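Local atomic coordinates of AlkZ (Streptomyces sahachiroi, PDB entry 5UUJ), a protein that belongs to the AlkZ-like DNA glycosylase family, which is grouped with helix-turn-helix proteins. Residues W77-T82 and G92-L97; A128-G133 and D139-R144. All blocks are in the same frame, centred on the assembly; numbering follows the deposited sequence.

Contact 1: residues W77-T82 and G92-L97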
ATOM      1  N   TRP A  77       4.567  -8.886  -3.099  1.00 17.07           N
ATOM      2  CA  TRP A  77       4.857  -8.414  -1.753  1.00 16.17           C
ATOM      3  C   TRP A  77       5.857  -7.272  -1.817  1.00 15.51           C
ATOM      4  O   TRP A  77       6.910  -7.396  -2.439  1.00 20.88           O
ATOM      5  CB  TRP A  77       5.382  -9.563  -0.892  1.00 15.78           C
ATOM      6  CG  TRP A  77       4.352 -10.620  -0.675  1.00 18.38           C
ATOM      7  CD1 TRP A  77       3.588 -10.801   0.441  1.00 21.82           C
ATOM      8  CD2 TRP A  77       3.947 -11.631  -1.606  1.00 25.05           C
ATOM      9  NE1 TRP A  77       2.739 -11.867   0.267  1.00 23.16           N
ATOM     10  CE2 TRP A  77       2.940 -12.395  -0.981  1.00 25.07           C
ATOM     11  CE3 TRP A  77       4.343 -11.969  -2.905  1.00 25.63           C
ATOM     12  CZ2 TRP A  77       2.325 -13.477  -1.608  1.00 27.84           C
ATOM     13  CZ3 TRP A  77       3.730 -13.043  -3.528  1.00 25.61           C
ATOM     14  CH2 TRP A  77       2.732 -13.784  -2.878  1.00 28.46           C
ATOM     15  N   ALA A  78       5.505  -6.157  -1.184  1.00 15.36           N
ATOM     16  CA  ALA A  78       6.323  -4.955  -1.214  1.00 15.47           C
ATOM     17  C   ALA A  78       6.454  -4.362   0.193  1.00 15.60           C
ATOM     18  O   ALA A  78       7.042  -4.992   1.077  1.00 15.68           O
ATOM     19  CB  ALA A  78       5.731  -3.938  -2.185  1.00 15.49           C
HETATM   20  N   MSE A  79       5.905  -3.166   0.403  1.00 15.70           N
HETATM   21  CA  MSE A  79       6.103  -2.438   1.658  1.00 16.02           C
HETATM   22  C   MSE A  79       5.642  -3.229   2.878  1.00 16.10           C
HETATM   23  O   MSE A  79       4.541  -3.783   2.895  1.00 15.96           O
HETATM   24  CB  MSE A  79       5.371  -1.096   1.622  1.00 16.18           C
HETATM   25  CG  MSE A  79       6.171   0.019   0.964  1.00 16.45           C
HETATM   26 SE   MSE A  79       6.488  -0.279  -0.943  1.00 31.62          SE
HETATM   27  CE  MSE A  79       4.616  -0.284  -1.504  1.00 15.88           C
ATOM     28  N   ARG A  80       6.506  -3.275   3.890  1.00 16.42           N
ATOM     29  CA  ARG A  80       6.223  -3.973   5.142  1.00 16.69           C
ATOM     30  C   ARG A  80       5.978  -5.467   4.913  1.00 16.44           C
ATOM     31  O   ARG A  80       5.450  -6.158   5.780  1.00 16.69           O
ATOM     32  CB  ARG A  80       5.021  -3.333   5.847  1.00 16.98           C
ATOM     33  CG  ARG A  80       5.157  -1.822   6.026  1.00 20.45           C
ATOM     34  CD  ARG A  80       3.941  -1.191   6.691  1.00 17.65           C
ATOM     35  NE  ARG A  80       2.702  -1.460   5.962  1.00 22.21           N
ATOM     36  CZ  ARG A  80       2.298  -0.808   4.872  1.00 21.58           C
ATOM     37  NH1 ARG A  80       3.033   0.165   4.346  1.00 16.92           N
ATOM     38  NH2 ARG A  80       1.149  -1.141   4.300  1.00 27.82           N
ATOM     39  N   GLY A  81       6.369  -5.956   3.741  1.00 16.07           N
ATOM     40  CA  GLY A  81       6.222  -7.361   3.410  1.00 15.94           C
ATOM     41  C   GLY A  81       4.805  -7.788   3.067  1.00 15.89           C
ATOM     42  O   GLY A  81       4.541  -8.980   2.923  1.00 15.96           O
ATOM     43  N   THR A  82       3.890  -6.832   2.932  1.00 15.86           N
ATOM     44  CA  THR A  82       2.496  -7.159   2.638  1.00 17.58           C
ATOM     45  C   THR A  82       2.219  -7.136   1.135  1.00 15.90           C
ATOM     46  O   THR A  82       2.898  -6.448   0.370  1.00 15.63           O
ATOM     47  CB  THR A  82       1.519  -6.191   3.333  1.00 16.03           C
ATOM     48  OG1 THR A  82       1.691  -4.872   2.811  1.00 18.47           O
ATOM     49  CG2 THR A  82       1.749  -6.172   4.838  1.00 16.49           C
ATOM     50  N   GLY A  92      10.088  -1.595  -9.590  1.00 18.83           N
ATOM     51  CA  GLY A  92      11.514  -1.753  -9.343  1.00 21.41           C
ATOM     52  C   GLY A  92      12.051  -1.030  -8.121  1.00 21.20           C
ATOM     53  O   GLY A  92      12.543  -1.669  -7.189  1.00 18.31           O
ATOM     54  N   PRO A  93      11.968   0.310  -8.119  1.00 19.05           N
ATOM     55  CA  PRO A  93      12.486   1.120  -7.010  1.00 19.18           C
ATOM     56  C   PRO A  93      11.915   0.731  -5.647  1.00 18.46           C
ATOM     57  O   PRO A  93      12.669   0.706  -4.674  1.00 18.51           O
ATOM     58  CB  PRO A  93      12.069   2.539  -7.398  1.00 20.86           C
ATOM     59  CG  PRO A  93      12.035   2.510  -8.888  1.00 20.21           C
ATOM     60  CD  PRO A  93      11.499   1.148  -9.235  1.00 19.60           C
ATOM     61  N   TYR A  94      10.619   0.430  -5.577  1.00 17.90           N
ATOM     62  CA  TYR A  94      10.006   0.012  -4.318  1.00 17.34           C
ATOM     63  C   TYR A  94      10.617  -1.294  -3.824  1.00 18.69           C
ATOM     64  O   TYR A  94      10.979  -1.415  -2.654  1.00 16.99           O
ATOM     65  CB  TYR A  94       8.496  -0.166  -4.463  1.00 16.89           C
ATOM     66  CG  TYR A  94       7.743   1.095  -4.804  1.00 17.10           C
ATOM     67  CD1 TYR A  94       7.561   2.097  -3.861  1.00 17.26           C
ATOM     68  CD2 TYR A  94       7.198   1.274  -6.068  1.00 17.23           C
ATOM     69  CE1 TYR A  94       6.866   3.252  -4.176  1.00 17.50           C
ATOM     70  CE2 TYR A  94       6.505   2.417  -6.391  1.00 17.44           C
ATOM     71  CZ  TYR A  94       6.339   3.403  -5.442  1.00 17.55           C
ATOM     72  OH  TYR A  94       5.645   4.541  -5.767  1.00 17.80           O
ATOM     73  N   LEU A  95      10.716  -2.269  -4.723  1.00 16.97           N
ATOM     74  CA  LEU A  95      11.220  -3.592  -4.374  1.00 16.74           C
ATOM     75  C   LEU A  95      12.693  -3.552  -3.971  1.00 17.04           C
ATOM     76  O   LEU A  95      13.106  -4.241  -3.035  1.00 16.84           O
ATOM     77  CB  LEU A  95      11.025  -4.557  -5.546  1.00 16.77           C
ATOM     78  CG  LEU A  95       9.578  -4.873  -5.944  1.00 16.53           C
ATOM     79  CD1 LEU A  95       9.555  -5.788  -7.161  1.00 16.79           C
ATOM     80  CD2 LEU A  95       8.809  -5.507  -4.800  1.00 16.07           C
ATOM     81  N   SER A  96      13.478  -2.745  -4.679  1.00 18.12           N
ATOM     82  CA  SER A  96      14.900  -2.596  -4.382  1.00 18.04           C
ATOM     83  C   SER A  96      15.121  -2.112  -2.950  1.00 20.59           C
ATOM     84  O   SER A  96      16.026  -2.579  -2.258  1.00 18.07           O
ATOM     85  CB  SER A  96      15.551  -1.621  -5.365  1.00 19.55           C
ATOM     86  OG  SER A  96      16.911  -1.392  -5.033  1.00 23.78           O
ATOM     87  N   LEU A  97      14.284  -1.183  -2.507  1.00 23.19           N
ATOM     88  CA  LEU A  97      14.406  -0.631  -1.166  1.00 20.14           C
ATOM     89  C   LEU A  97      14.006  -1.653  -0.104  1.00 19.19           C
ATOM     90  O   LEU A  97      14.541  -1.640   1.004  1.00 17.89           O
ATOM     91  CB  LEU A  97      13.557   0.636  -1.031  1.00 19.29           C
ATOM     92  CG  LEU A  97      14.340   1.948  -0.952  1.00 23.54           C
ATOM     93  CD1 LEU A  97      15.244   2.125  -2.160  1.00 21.82           C
ATOM     94  CD2 LEU A  97      13.391   3.128  -0.814  1.00 21.78           C
TER
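The ring of Y94 meets selenomethionine M79 obliquely, neither squarely over a face nor at an edge. The M79 SE atom lies 3.9 Å from Y94 CD1 and 4.9 Å from the ring centroid, 55° off the ring normal, a Met-aromatic contact in which selenium replaces sulfur. The bend at chi2 (66°), together with chi1, brings the M79 selenium to the base of the tyrosine, near Y94 CB as well. W77 points its CB away from the helix, and G81 O lies at the edge of the indole, in plane; the W77 backbone makes the contact instead, L95 CD2 resting 3.6 Å from W77 O. The same methyl touches A78 CB at 4.3 Å. No hydrogen bond crosses the interface. Within 77-82 the turn is pinned by M79 O, which accepts both T82 N and, at 3.1 Å, T82 OG1, the hydroxyl approaching almost straight down the carbonyl. Segment 77-82 forms the turn between strands 74-77 and 83-86, and helix 91-100 packs against it. Helix 224-232 covers M79 and Y94 through W230, while helix 204-219 meets Y94 through A214.

Contact 2: residues A128-G133 and D139-R144; sequences AGILDG and DELVTR
I130 projects from the last turn of helix 117-130 into the angle between L141 and R144 of helix 138-146, and its CG2 methyl serves both partners. The tight part is apolar: I130 CG2 packs 3.8 Å from L141 CD1, and the same leucine methyl lies 4.0 Å from L131 CD2, the L131 and L141 side chains meeting at about a right angle. L141 CG stands opposite its own backbone N (chi1 175°), which, with chi2, sets CD1 against both partners. L136 of strand 136-137 adds to this cluster, touching both I130 and L131.

Toward solvent the packing gives way to R144, an exposed residue that runs past I130 in the opposite direction. Bends at chi2 (-69°) and chi3 (-52°) bring its guanidinium back so that I130 CG2 sits over one face, displaced toward the rim and 3.9 Å from R144 NH1. The I130 CG1-CD1 branch lies along the arginine, CG1 near NH2 and CD1 near CB. A water in the guanidinium plane, at its edge, bridges the segments: it accepts from R144 NH1 at 2.9 Å and donates to I130 O at 2.7 Å.

No direct hydrogen bond joins the segments. The helices are therefore held mainly by hydrocarbon packing, while the water ties the arginine to a carbonyl in the C-terminal turn of helix 117-130, whose partial negative charge would probably suit a cation.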
ATOM      1  N   ALA A 128      13.721 -18.194 -10.075  1.00 19.92           N
ATOM      2  CA  ALA A 128      13.745 -17.344 -11.258  1.00 20.26           C
ATOM      3  C   ALA A 128      13.764 -18.187 -12.530  1.00 21.98           C
ATOM      4  O   ALA A 128      13.105 -17.854 -13.515  1.00 22.39           O
ATOM      5  CB  ALA A 128      14.947 -16.411 -11.220  1.00 20.28           C
ATOM      6  N   GLY A 129      14.516 -19.284 -12.501  1.00 23.21           N
ATOM      7  CA  GLY A 129      14.621 -20.167 -13.651  1.00 25.22           C
ATOM      8  C   GLY A 129      13.365 -20.989 -13.875  1.00 25.48           C
ATOM      9  O   GLY A 129      12.922 -21.173 -15.009  1.00 26.63           O
ATOM     10  N   ILE A 130      12.786 -21.479 -12.786  1.00 24.62           N
ATOM     11  CA  ILE A 130      11.589 -22.305 -12.859  1.00 25.05           C
ATOM     12  C   ILE A 130      10.395 -21.506 -13.383  1.00 24.19           C
ATOM     13  O   ILE A 130       9.604 -22.018 -14.175  1.00 25.14           O
ATOM     14  CB  ILE A 130      11.257 -22.907 -11.475  1.00 24.58           C
ATOM     15  CG1 ILE A 130      12.325 -23.933 -11.085  1.00 25.98           C
ATOM     16  CG2 ILE A 130       9.886 -23.582 -11.470  1.00 25.04           C
ATOM     17  CD1 ILE A 130      12.352 -24.262  -9.606  1.00 25.54           C
ATOM     18  N   LEU A 131      10.278 -20.252 -12.956  1.00 22.58           N
ATOM     19  CA  LEU A 131       9.094 -19.451 -13.260  1.00 21.80           C
ATOM     20  C   LEU A 131       9.219 -18.619 -14.540  1.00 22.31           C
ATOM     21  O   LEU A 131       8.278 -17.926 -14.922  1.00 21.93           O
ATOM     22  CB  LEU A 131       8.781 -18.521 -12.087  1.00 20.15           C
ATOM     23  CG  LEU A 131       8.380 -19.187 -10.769  1.00 19.83           C
ATOM     24  CD1 LEU A 131       8.010 -18.124  -9.752  1.00 18.51           C
ATOM     25  CD2 LEU A 131       7.229 -20.169 -10.957  1.00 20.72           C
ATOM     26  N   ASP A 132      10.368 -18.687 -15.201  1.00 23.44           N
ATOM     27  CA  ASP A 132      10.570 -17.933 -16.432  1.00 24.41           C
ATOM     28  C   ASP A 132       9.598 -18.414 -17.507  1.00 25.57           C
ATOM     29  O   ASP A 132       9.795 -19.473 -18.102  1.00 27.18           O
ATOM     30  CB  ASP A 132      12.016 -18.068 -16.917  1.00 25.89           C
ATOM     31  CG  ASP A 132      12.347 -17.111 -18.049  1.00 27.11           C
ATOM     32  OD1 ASP A 132      13.545 -16.823 -18.248  1.00 28.13           O
ATOM     33  OD2 ASP A 132      11.419 -16.642 -18.738  1.00 27.28           O
ATOM     34  N   GLY A 133       8.551 -17.629 -17.747  1.00 24.93           N
ATOM     35  CA  GLY A 133       7.564 -17.954 -18.762  1.00 26.00           C
ATOM     36  C   GLY A 133       6.696 -19.129 -18.355  1.00 27.02           C
ATOM     37  O   GLY A 133       6.118 -19.813 -19.204  1.00 27.31           O
ATOM     38  N   ASP A 139       2.136 -25.177  -4.438  1.00 30.85           N
ATOM     39  CA  ASP A 139       2.480 -26.589  -4.324  1.00 31.77           C
ATOM     40  C   ASP A 139       3.274 -27.075  -5.530  1.00 30.24           C
ATOM     41  O   ASP A 139       4.217 -27.851  -5.387  1.00 32.71           O
ATOM     42  CB  ASP A 139       1.214 -27.431  -4.159  1.00 34.28           C
ATOM     43  CG  ASP A 139       0.523 -27.192  -2.829  1.00 42.55           C
ATOM     44  OD1 ASP A 139       1.229 -26.988  -1.816  1.00 42.69           O
ATOM     45  OD2 ASP A 139      -0.726 -27.211  -2.797  1.00 46.30           O
ATOM     46  N   GLU A 140       2.893 -26.617  -6.717  1.00 30.37           N
ATOM     47  CA  GLU A 140       3.602 -26.993  -7.933  1.00 30.96           C
ATOM     48  C   GLU A 140       5.032 -26.459  -7.919  1.00 30.67           C
ATOM     49  O   GLU A 140       5.964 -27.159  -8.317  1.00 30.72           O
ATOM     50  CB  GLU A 140       2.857 -26.482  -9.167  1.00 32.09           C
ATOM     51  CG  GLU A 140       1.612 -27.287  -9.504  1.00 30.66           C
ATOM     52  CD  GLU A 140       0.862 -26.739 -10.705  1.00 32.75           C
ATOM     53  OE1 GLU A 140       1.085 -25.565 -11.069  1.00 30.71           O
ATOM     54  OE2 GLU A 140       0.051 -27.488 -11.290  1.00 35.52           O
ATOM     55  N   LEU A 141       5.203 -25.223  -7.454  1.00 26.24           N
ATOM     56  CA  LEU A 141       6.526 -24.607  -7.393  1.00 25.04           C
ATOM     57  C   LEU A 141       7.407 -25.286  -6.343  1.00 25.87           C
ATOM     58  O   LEU A 141       8.589 -25.545  -6.584  1.00 26.12           O
ATOM     59  CB  LEU A 141       6.408 -23.111  -7.093  1.00 23.05           C
ATOM     60  CG  LEU A 141       7.724 -22.353  -6.879  1.00 21.88           C
ATOM     61  CD1 LEU A 141       8.655 -22.498  -8.077  1.00 22.16           C
ATOM     62  CD2 LEU A 141       7.456 -20.886  -6.590  1.00 20.26           C
ATOM     63  N   VAL A 142       6.831 -25.572  -5.180  1.00 32.30           N
ATOM     64  CA  VAL A 142       7.571 -26.217  -4.103  1.00 29.24           C
ATOM     65  C   VAL A 142       7.981 -27.623  -4.528  1.00 32.27           C
ATOM     66  O   VAL A 142       9.068 -28.086  -4.186  1.00 31.92           O
ATOM     67  CB  VAL A 142       6.738 -26.277  -2.801  1.00 32.94           C
ATOM     68  CG1 VAL A 142       7.393 -27.193  -1.765  1.00 35.09           C
ATOM     69  CG2 VAL A 142       6.564 -24.883  -2.225  1.00 29.76           C
ATOM     70  N   THR A 143       7.111 -28.291  -5.280  1.00 31.20           N
ATOM     71  CA  THR A 143       7.395 -29.637  -5.770  1.00 33.47           C
ATOM     72  C   THR A 143       8.578 -29.617  -6.735  1.00 33.21           C
ATOM     73  O   THR A 143       9.422 -30.510  -6.704  1.00 34.96           O
ATOM     74  CB  THR A 143       6.163 -30.255  -6.465  1.00 34.86           C
ATOM     75  OG1 THR A 143       5.106 -30.405  -5.510  1.00 35.69           O
ATOM     76  CG2 THR A 143       6.489 -31.622  -7.063  1.00 37.58           C
ATOM     77  N   ARG A 144       8.636 -28.599  -7.589  1.00 32.67           N
ATOM     78  CA  ARG A 144       9.762 -28.433  -8.502  1.00 32.57           C
ATOM     79  C   ARG A 144      11.055 -28.236  -7.718  1.00 33.51           C
ATOM     80  O   ARG A 144      12.087 -28.829  -8.036  1.00 33.54           O
ATOM     81  CB  ARG A 144       9.536 -27.243  -9.438  1.00 32.72           C
ATOM     82  CG  ARG A 144       8.550 -27.501 -10.570  1.00 36.88           C
ATOM     83  CD  ARG A 144       9.097 -28.491 -11.588  1.00 36.64           C
ATOM     84  NE  ARG A 144      10.420 -28.107 -12.078  1.00 41.58           N
ATOM     85  CZ  ARG A 144      10.639 -27.268 -13.087  1.00 38.60           C
ATOM     86  NH1 ARG A 144       9.623 -26.710 -13.732  1.00 32.33           N
ATOM     87  NH2 ARG A 144      11.882 -26.984 -13.454  1.00 41.15           N
TER
HETATM   88  O   HOH W   1       9.983 -24.435 -15.428  1.00 24.12           O

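In the fold
The centre of contact 1 lies about 10 Å from the centre of the chain and that of contact 2 about 27 Å. The first belongs to the core; the second is peripheral but has a buried apolar centre of its own, with R144 at its exposed margin. Their centres are about 21 Å apart and their nearest atoms about 9 Å; they share no helix or strand, although L175 touches both W77 and L131. The residues 77-82 and 92-97 set a turn between strands against a helix by aromatic and apolar packing, with no bridging water found. By contrast, 128-133 and 139-144 join two successive helices through aliphatic packing with a water-mediated polar margin.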